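Local structure of putative regulatory protein SCO4313 (Streptomyces coelicolor, 2OI8) at residues 86-98 with 202-214. The protein probably acts as a TetR-family transcriptional regulator that binds DNA through a helix-turn-helix motif. Sequence-based numbering, arbitrary orientation.
Sequences GADLAGLAHALRA and SALLFEAELKDLL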
ATOM      1  N   GLY A  86     -13.452 -19.411  17.056  1.00 18.35           N
ATOM      2  CA  GLY A  86     -12.332 -20.273  17.445  1.00 19.27           C
ATOM      3  C   GLY A  86     -11.241 -20.466  16.398  1.00 20.00           C
ATOM      4  O   GLY A  86     -10.442 -21.399  16.505  1.00 19.65           O
ATOM      5  N   ALA A  87     -11.197 -19.592  15.389  1.00 20.89           N
ATOM      6  CA  ALA A  87     -10.162 -19.685  14.349  1.00 21.83           C
ATOM      7  C   ALA A  87      -8.793 -19.328  14.916  1.00 22.47           C
ATOM      8  O   ALA A  87      -8.684 -18.583  15.901  1.00 22.87           O
ATOM      9  CB  ALA A  87     -10.490 -18.803  13.158  1.00 21.54           C
ATOM     10  N   ASP A  88      -7.756 -19.889  14.307  1.00 22.72           N
ATOM     11  CA  ASP A  88      -6.378 -19.576  14.664  1.00 23.24           C
ATOM     12  C   ASP A  88      -5.863 -18.549  13.640  1.00 22.74           C
ATOM     13  O   ASP A  88      -6.644 -18.020  12.826  1.00 22.57           O
ATOM     14  CB  ASP A  88      -5.548 -20.857  14.587  1.00 24.01           C
ATOM     15  CG  ASP A  88      -5.639 -21.521  13.204  1.00 27.05           C
ATOM     16  OD1 ASP A  88      -6.788 -21.696  12.697  1.00 29.11           O
ATOM     17  OD2 ASP A  88      -4.568 -21.833  12.612  1.00 30.06           O
ATOM     18  N   LEU A  89      -4.554 -18.288  13.664  1.00 21.90           N
ATOM     19  CA  LEU A  89      -3.934 -17.320  12.748  1.00 21.24           C
ATOM     20  C   LEU A  89      -4.326 -17.538  11.287  1.00 20.36           C
ATOM     21  O   LEU A  89      -4.599 -16.577  10.569  1.00 20.22           O
ATOM     22  CB  LEU A  89      -2.404 -17.291  12.890  1.00 21.20           C
ATOM     23  CG  LEU A  89      -1.782 -16.543  14.071  1.00 21.56           C
ATOM     24  CD1 LEU A  89      -0.263 -16.653  13.996  1.00 21.71           C
ATOM     25  CD2 LEU A  89      -2.222 -15.077  14.149  1.00 21.30           C
ATOM     26  N   ALA A  90      -4.358 -18.798  10.857  1.00 19.43           N
ATOM     27  CA  ALA A  90      -4.803 -19.127   9.507  1.00 18.30           C
ATOM     28  C   ALA A  90      -6.174 -18.503   9.254  1.00 17.42           C
ATOM     29  O   ALA A  90      -6.344 -17.767   8.295  1.00 17.63           O
ATOM     30  CB  ALA A  90      -4.835 -20.640   9.296  1.00 18.24           C
ATOM     31  N   GLY A  91      -7.127 -18.749  10.146  1.00 16.26           N
ATOM     32  CA  GLY A  91      -8.493 -18.280   9.948  1.00 15.24           C
ATOM     33  C   GLY A  91      -8.542 -16.773   9.898  1.00 14.80           C
ATOM     34  O   GLY A  91      -9.293 -16.186   9.105  1.00 15.43           O
ATOM     35  N   LEU A  92      -7.717 -16.160  10.746  1.00 13.65           N
ATOM     36  CA  LEU A  92      -7.603 -14.717  10.851  1.00 12.41           C
ATOM     37  C   LEU A  92      -7.018 -14.115   9.570  1.00 11.98           C
ATOM     38  O   LEU A  92      -7.529 -13.133   9.058  1.00 11.58           O
ATOM     39  CB  LEU A  92      -6.746 -14.375  12.066  1.00 12.25           C
ATOM     40  CG  LEU A  92      -7.381 -13.997  13.408  1.00 11.11           C
ATOM     41  CD1 LEU A  92      -8.730 -14.608  13.650  1.00  9.22           C
ATOM     42  CD2 LEU A  92      -6.429 -14.345  14.517  1.00  9.79           C
ATOM     43  N   ALA A  93      -5.955 -14.731   9.061  1.00 11.61           N
ATOM     44  CA  ALA A  93      -5.373 -14.378   7.785  1.00 11.76           C
ATOM     45  C   ALA A  93      -6.415 -14.425   6.648  1.00 12.28           C
ATOM     46  O   ALA A  93      -6.485 -13.516   5.810  1.00 12.96           O
ATOM     47  CB  ALA A  93      -4.214 -15.288   7.488  1.00 11.47           C
ATOM     48  N   HIS A  94      -7.244 -15.457   6.633  1.00 12.23           N
ATOM     49  CA  HIS A  94      -8.277 -15.566   5.613  1.00 12.64           C
ATOM     50  C   HIS A  94      -9.404 -14.563   5.756  1.00 12.30           C
ATOM     51  O   HIS A  94      -9.974 -14.122   4.757  1.00 12.65           O
ATOM     52  CB  HIS A  94      -8.833 -16.978   5.588  1.00 12.59           C
ATOM     53  CG  HIS A  94      -7.891 -17.957   4.979  1.00 14.81           C
ATOM     54  ND1 HIS A  94      -7.425 -17.822   3.687  1.00 15.50           N
ATOM     55  CD2 HIS A  94      -7.295 -19.063   5.488  1.00 16.64           C
ATOM     56  CE1 HIS A  94      -6.588 -18.808   3.426  1.00 18.19           C
ATOM     57  NE2 HIS A  94      -6.496 -19.581   4.498  1.00 18.07           N
ATOM     58  N   ALA A  95      -9.731 -14.223   6.997  1.00 11.84           N
ATOM     59  CA  ALA A  95     -10.685 -13.151   7.281  1.00 11.82           C
ATOM     60  C   ALA A  95     -10.156 -11.830   6.670  1.00 11.32           C
ATOM     61  O   ALA A  95     -10.875 -11.100   5.958  1.00 11.03           O
ATOM     62  CB  ALA A  95     -10.867 -13.010   8.788  1.00 11.36           C
ATOM     63  N   LEU A  96      -8.886 -11.567   6.923  1.00 10.62           N
ATOM     64  CA  LEU A  96      -8.256 -10.339   6.451  1.00 11.51           C
ATOM     65  C   LEU A  96      -8.245 -10.250   4.913  1.00 10.75           C
ATOM     66  O   LEU A  96      -8.433  -9.168   4.377  1.00  9.88           O
ATOM     67  CB  LEU A  96      -6.829 -10.199   7.030  1.00 11.30           C
ATOM     68  CG  LEU A  96      -6.047  -8.943   6.599  1.00 13.25           C
ATOM     69  CD1 LEU A  96      -6.782  -7.622   6.999  1.00 13.21           C
ATOM     70  CD2 LEU A  96      -4.581  -8.948   7.088  1.00 11.85           C
ATOM     71  N   ARG A  97      -8.054 -11.398   4.232  1.00 10.80           N
ATOM     72  CA  ARG A  97      -7.942 -11.446   2.769  1.00 10.10           C
ATOM     73  C   ARG A  97      -9.254 -11.042   2.134  1.00  9.79           C
ATOM     74  O   ARG A  97      -9.283 -10.193   1.227  1.00  9.99           O
ATOM     75  CB  ARG A  97      -7.518 -12.839   2.275  1.00 10.36           C
ATOM     76  CG  ARG A  97      -7.245 -12.911   0.756  1.00  9.55           C
ATOM     77  CD  ARG A  97      -6.416 -14.123   0.326  1.00  9.36           C
ATOM     78  NE  ARG A  97      -6.315 -14.175  -1.131  1.00  9.40           N
ATOM     79  CZ  ARG A  97      -5.384 -13.523  -1.841  1.00 11.70           C
ATOM     80  NH1 ARG A  97      -4.469 -12.804  -1.217  1.00 12.96           N
ATOM     81  NH2 ARG A  97      -5.349 -13.578  -3.174  1.00 10.19           N
ATOM     82  N   ALA A  98     -10.332 -11.628   2.638  1.00  9.62           N
ATOM     83  CA  ALA A  98     -11.679 -11.428   2.084  1.00  9.70           C
ATOM     84  C   ALA A  98     -12.187 -10.022   2.348  1.00  9.64           C
ATOM     85  O   ALA A  98     -12.775  -9.389   1.468  1.00  9.45           O
ATOM     86  CB  ALA A  98     -12.644 -12.469   2.649  1.00  9.78           C
ATOM     87  N   SER A 202      -1.232 -15.371  -6.986  1.00 22.09           N
ATOM     88  CA  SER A 202      -0.921 -14.620  -5.770  1.00 21.51           C
ATOM     89  C   SER A 202      -1.650 -15.144  -4.524  1.00 20.85           C
ATOM     90  O   SER A 202      -1.125 -15.025  -3.425  1.00 21.20           O
ATOM     91  CB  SER A 202      -1.225 -13.134  -5.969  1.00 21.79           C
ATOM     92  OG  SER A 202      -2.625 -12.900  -5.996  1.00 22.26           O
ATOM     93  N   ALA A 203      -2.839 -15.724  -4.696  1.00 19.48           N
ATOM     94  CA  ALA A 203      -3.532 -16.384  -3.593  1.00 18.38           C
ATOM     95  C   ALA A 203      -2.674 -17.507  -2.981  1.00 17.62           C
ATOM     96  O   ALA A 203      -2.735 -17.761  -1.774  1.00 17.47           O
ATOM     97  CB  ALA A 203      -4.871 -16.928  -4.056  1.00 18.43           C
ATOM     98  N   LEU A 204      -1.873 -18.164  -3.817  1.00 16.71           N
ATOM     99  CA  LEU A 204      -0.994 -19.251  -3.358  1.00 16.25           C
ATOM    100  C   LEU A 204       0.213 -18.656  -2.665  1.00 15.61           C
ATOM    101  O   LEU A 204       0.616 -19.149  -1.610  1.00 15.10           O
ATOM    102  CB  LEU A 204      -0.569 -20.176  -4.506  1.00 15.91           C
ATOM    103  CG  LEU A 204      -1.431 -21.387  -4.900  1.00 16.60           C
ATOM    104  CD1 LEU A 204      -2.927 -21.207  -4.645  1.00 16.89           C
ATOM    105  CD2 LEU A 204      -1.179 -21.786  -6.364  1.00 16.51           C
ATOM    106  N   LEU A 205       0.763 -17.585  -3.253  1.00 15.14           N
ATOM    107  CA  LEU A 205       1.751 -16.745  -2.552  1.00 14.58           C
ATOM    108  C   LEU A 205       1.285 -16.371  -1.134  1.00 14.39           C
ATOM    109  O   LEU A 205       2.029 -16.549  -0.166  1.00 14.36           O
ATOM    110  CB  LEU A 205       2.122 -15.490  -3.354  1.00 13.96           C
ATOM    111  CG  LEU A 205       2.954 -14.476  -2.551  1.00 13.92           C
ATOM    112  CD1 LEU A 205       4.283 -15.042  -2.033  1.00 12.56           C
ATOM    113  CD2 LEU A 205       3.177 -13.180  -3.320  1.00 14.13           C
ATOM    114  N   PHE A 206       0.051 -15.895  -1.026  1.00 14.07           N
ATOM    115  CA  PHE A 206      -0.541 -15.535   0.252  1.00 14.47           C
ATOM    116  C   PHE A 206      -0.560 -16.737   1.186  1.00 15.22           C
ATOM    117  O   PHE A 206      -0.155 -16.613   2.348  1.00 15.40           O
ATOM    118  CB  PHE A 206      -1.961 -14.982   0.037  1.00 14.07           C
ATOM    119  CG  PHE A 206      -2.644 -14.531   1.303  1.00 13.58           C
ATOM    120  CD1 PHE A 206      -3.241 -15.457   2.167  1.00 11.76           C
ATOM    121  CD2 PHE A 206      -2.715 -13.180   1.624  1.00 11.92           C
ATOM    122  CE1 PHE A 206      -3.896 -15.031   3.343  1.00 11.25           C
ATOM    123  CE2 PHE A 206      -3.360 -12.741   2.814  1.00 11.20           C
ATOM    124  CZ  PHE A 206      -3.954 -13.670   3.666  1.00 11.28           C
ATOM    125  N   GLU A 207      -1.027 -17.886   0.680  1.00 15.84           N
ATOM    126  CA  GLU A 207      -0.975 -19.153   1.431  1.00 16.94           C
ATOM    127  C   GLU A 207       0.429 -19.516   1.895  1.00 17.28           C
ATOM    128  O   GLU A 207       0.602 -19.984   3.032  1.00 17.41           O
ATOM    129  CB  GLU A 207      -1.519 -20.349   0.628  1.00 16.96           C
ATOM    130  CG  GLU A 207      -3.019 -20.474   0.558  1.00 18.10           C
ATOM    131  CD  GLU A 207      -3.690 -20.247   1.888  1.00 20.07           C
ATOM    132  OE1 GLU A 207      -3.639 -21.138   2.772  1.00 21.10           O
ATOM    133  OE2 GLU A 207      -4.280 -19.160   2.040  1.00 20.35           O
ATOM    134  N   ALA A 208       1.407 -19.353   1.001  1.00 17.21           N
ATOM    135  CA  ALA A 208       2.789 -19.657   1.331  1.00 17.81           C
ATOM    136  C   ALA A 208       3.262 -18.759   2.478  1.00 18.71           C
ATOM    137  O   ALA A 208       3.776 -19.255   3.483  1.00 19.08           O
ATOM    138  CB  ALA A 208       3.677 -19.506   0.126  1.00 17.35           C
ATOM    139  N   GLU A 209       3.054 -17.449   2.347  1.00 19.17           N
ATOM    140  CA  GLU A 209       3.492 -16.497   3.367  1.00 20.03           C
ATOM    141  C   GLU A 209       2.853 -16.756   4.720  1.00 21.07           C
ATOM    142  O   GLU A 209       3.506 -16.626   5.745  1.00 20.61           O
ATOM    143  CB  GLU A 209       3.238 -15.061   2.915  1.00 19.36           C
ATOM    144  CG  GLU A 209       4.259 -14.565   1.915  1.00 17.98           C
ATOM    145  CD  GLU A 209       5.641 -14.458   2.518  1.00 18.63           C
ATOM    146  OE1 GLU A 209       5.899 -13.481   3.241  1.00 19.29           O
ATOM    147  OE2 GLU A 209       6.481 -15.353   2.287  1.00 18.47           O
ATOM    148  N   LEU A 210       1.576 -17.130   4.703  1.00 22.92           N
ATOM    149  CA  LEU A 210       0.858 -17.501   5.906  1.00 24.57           C
ATOM    150  C   LEU A 210       1.501 -18.734   6.528  1.00 26.61           C
ATOM    151  O   LEU A 210       1.877 -18.723   7.695  1.00 26.70           O
ATOM    152  CB  LEU A 210      -0.615 -17.766   5.580  1.00 24.36           C
ATOM    153  CG  LEU A 210      -1.507 -18.490   6.604  1.00 23.94           C
ATOM    154  CD1 LEU A 210      -1.626 -17.727   7.932  1.00 22.34           C
ATOM    155  CD2 LEU A 210      -2.872 -18.716   5.998  1.00 23.86           C
ATOM    156  N   LYS A 211       1.638 -19.788   5.735  1.00 29.18           N
ATOM    157  CA  LYS A 211       2.192 -21.044   6.216  1.00 32.09           C
ATOM    158  C   LYS A 211       3.555 -20.778   6.875  1.00 33.83           C
ATOM    159  O   LYS A 211       3.744 -21.080   8.048  1.00 34.17           O
ATOM    160  CB  LYS A 211       2.300 -22.049   5.063  1.00 31.88           C
ATOM    161  CG  LYS A 211       1.671 -23.401   5.347  1.00 32.66           C
ATOM    162  CD  LYS A 211       1.853 -24.399   4.188  1.00 32.65           C
ATOM    163  CE  LYS A 211       0.676 -24.369   3.193  1.00 32.87           C
ATOM    164  NZ  LYS A 211       0.771 -23.284   2.164  1.00 32.71           N
ATOM    165  N   ASP A 212       4.467 -20.171   6.114  1.00 36.21           N
ATOM    166  CA  ASP A 212       5.818 -19.758   6.542  1.00 38.40           C
ATOM    167  C   ASP A 212       5.848 -19.010   7.880  1.00 40.33           C
ATOM    168  O   ASP A 212       6.860 -18.980   8.584  1.00 40.39           O
ATOM    169  CB  ASP A 212       6.379 -18.834   5.457  1.00 38.16           C
ATOM    170  CG  ASP A 212       7.887 -18.832   5.391  1.00 37.77           C
ATOM    171  OD1 ASP A 212       8.548 -18.468   6.388  1.00 37.64           O
ATOM    172  OD2 ASP A 212       8.410 -19.151   4.305  1.00 36.15           O
ATOM    173  N   LEU A 213       4.718 -18.403   8.210  1.00 42.91           N
ATOM    174  CA  LEU A 213       4.602 -17.497   9.336  1.00 45.49           C
ATOM    175  C   LEU A 213       4.055 -18.234  10.551  1.00 47.60           C
ATOM    176  O   LEU A 213       4.419 -17.940  11.691  1.00 47.53           O
ATOM    177  CB  LEU A 213       3.674 -16.359   8.919  1.00 45.07           C
ATOM    178  CG  LEU A 213       3.075 -15.318   9.847  1.00 44.83           C
ATOM    179  CD1 LEU A 213       4.136 -14.366  10.381  1.00 43.96           C
ATOM    180  CD2 LEU A 213       2.038 -14.580   9.023  1.00 44.25           C
ATOM    181  N   LEU A 214       3.184 -19.200  10.279  1.00 50.49           N
ATOM    182  CA  LEU A 214       2.542 -20.003  11.298  1.00 53.50           C
ATOM    183  C   LEU A 214       3.577 -20.954  11.930  1.00 56.08           C
ATOM    184  O   LEU A 214       4.047 -21.895  11.278  1.00 55.99           O
ATOM    185  CB  LEU A 214       1.382 -20.773  10.659  1.00 53.15           C
ATOM    186  CG  LEU A 214      -0.012 -20.714  11.288  1.00 52.89           C
ATOM    187  CD1 LEU A 214      -1.070 -21.015  10.235  1.00 51.70           C
ATOM    188  CD2 LEU A 214      -0.132 -21.673  12.481  1.00 53.42           C
TER
HETATM  189  O   HOH W   1      -4.632 -22.126   4.847  1.00 73.23           O
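Leu210 projects from helix 202-213 as a knob into a hole formed by Leu89, Ala90, Ala93 and His94. A chi1 of 166° swings its CG away from the backbone nitrogen, and CD1 packs on Ala93 CB at 3.6 Å and on Ala90 CA, while CD2 lies beside Ala93 CB and His94 NE2. One turn further on, Leu214 CD1 meets Ala90 CB at 3.9 Å and extends this apolar strip. The two helical segments run roughly antiparallel (148°), with their axes 10.5 Å apart at closest approach.

At the other end the side chains of Arg97 and Phe206 run alongside each other, pointing opposite ways. The extended arginine chain places CD over the centre of the phenyl ring, a CH-pi contact of 3.8 Å to the centroid, and its guanidinium, tilted 53° from the ring plane, continues to Ala203, whose CA lies over one of its faces. Ala93 O meets the rim of the same ring, 3.3 Å from CZ. Were Phe206 replaced by an alanine, a gap would probably open beside Ala93 O, and Arg97 CB and CD would lose the ring they pack on.

His94 and Glu207 meet at the margin of the interface, where a water bridges His94 NE2 and Glu207 OE1, donating to the carboxylate. No direct hydrogen bond joins the helices. Arg97 finds its salt-bridge partner in Glu190 of helix 170-191, which also hydrogen-bonds Ser202.

Both helices belong to the all-helical C-terminal domain of the TetR fold, and Glu209 of helix 202-213 forms a salt bridge with Arg182 of the second subunit. Cohesion between the two helices thus rests on apolar and CH-pi packing, while the charge of Arg97 is probably balanced by Glu190.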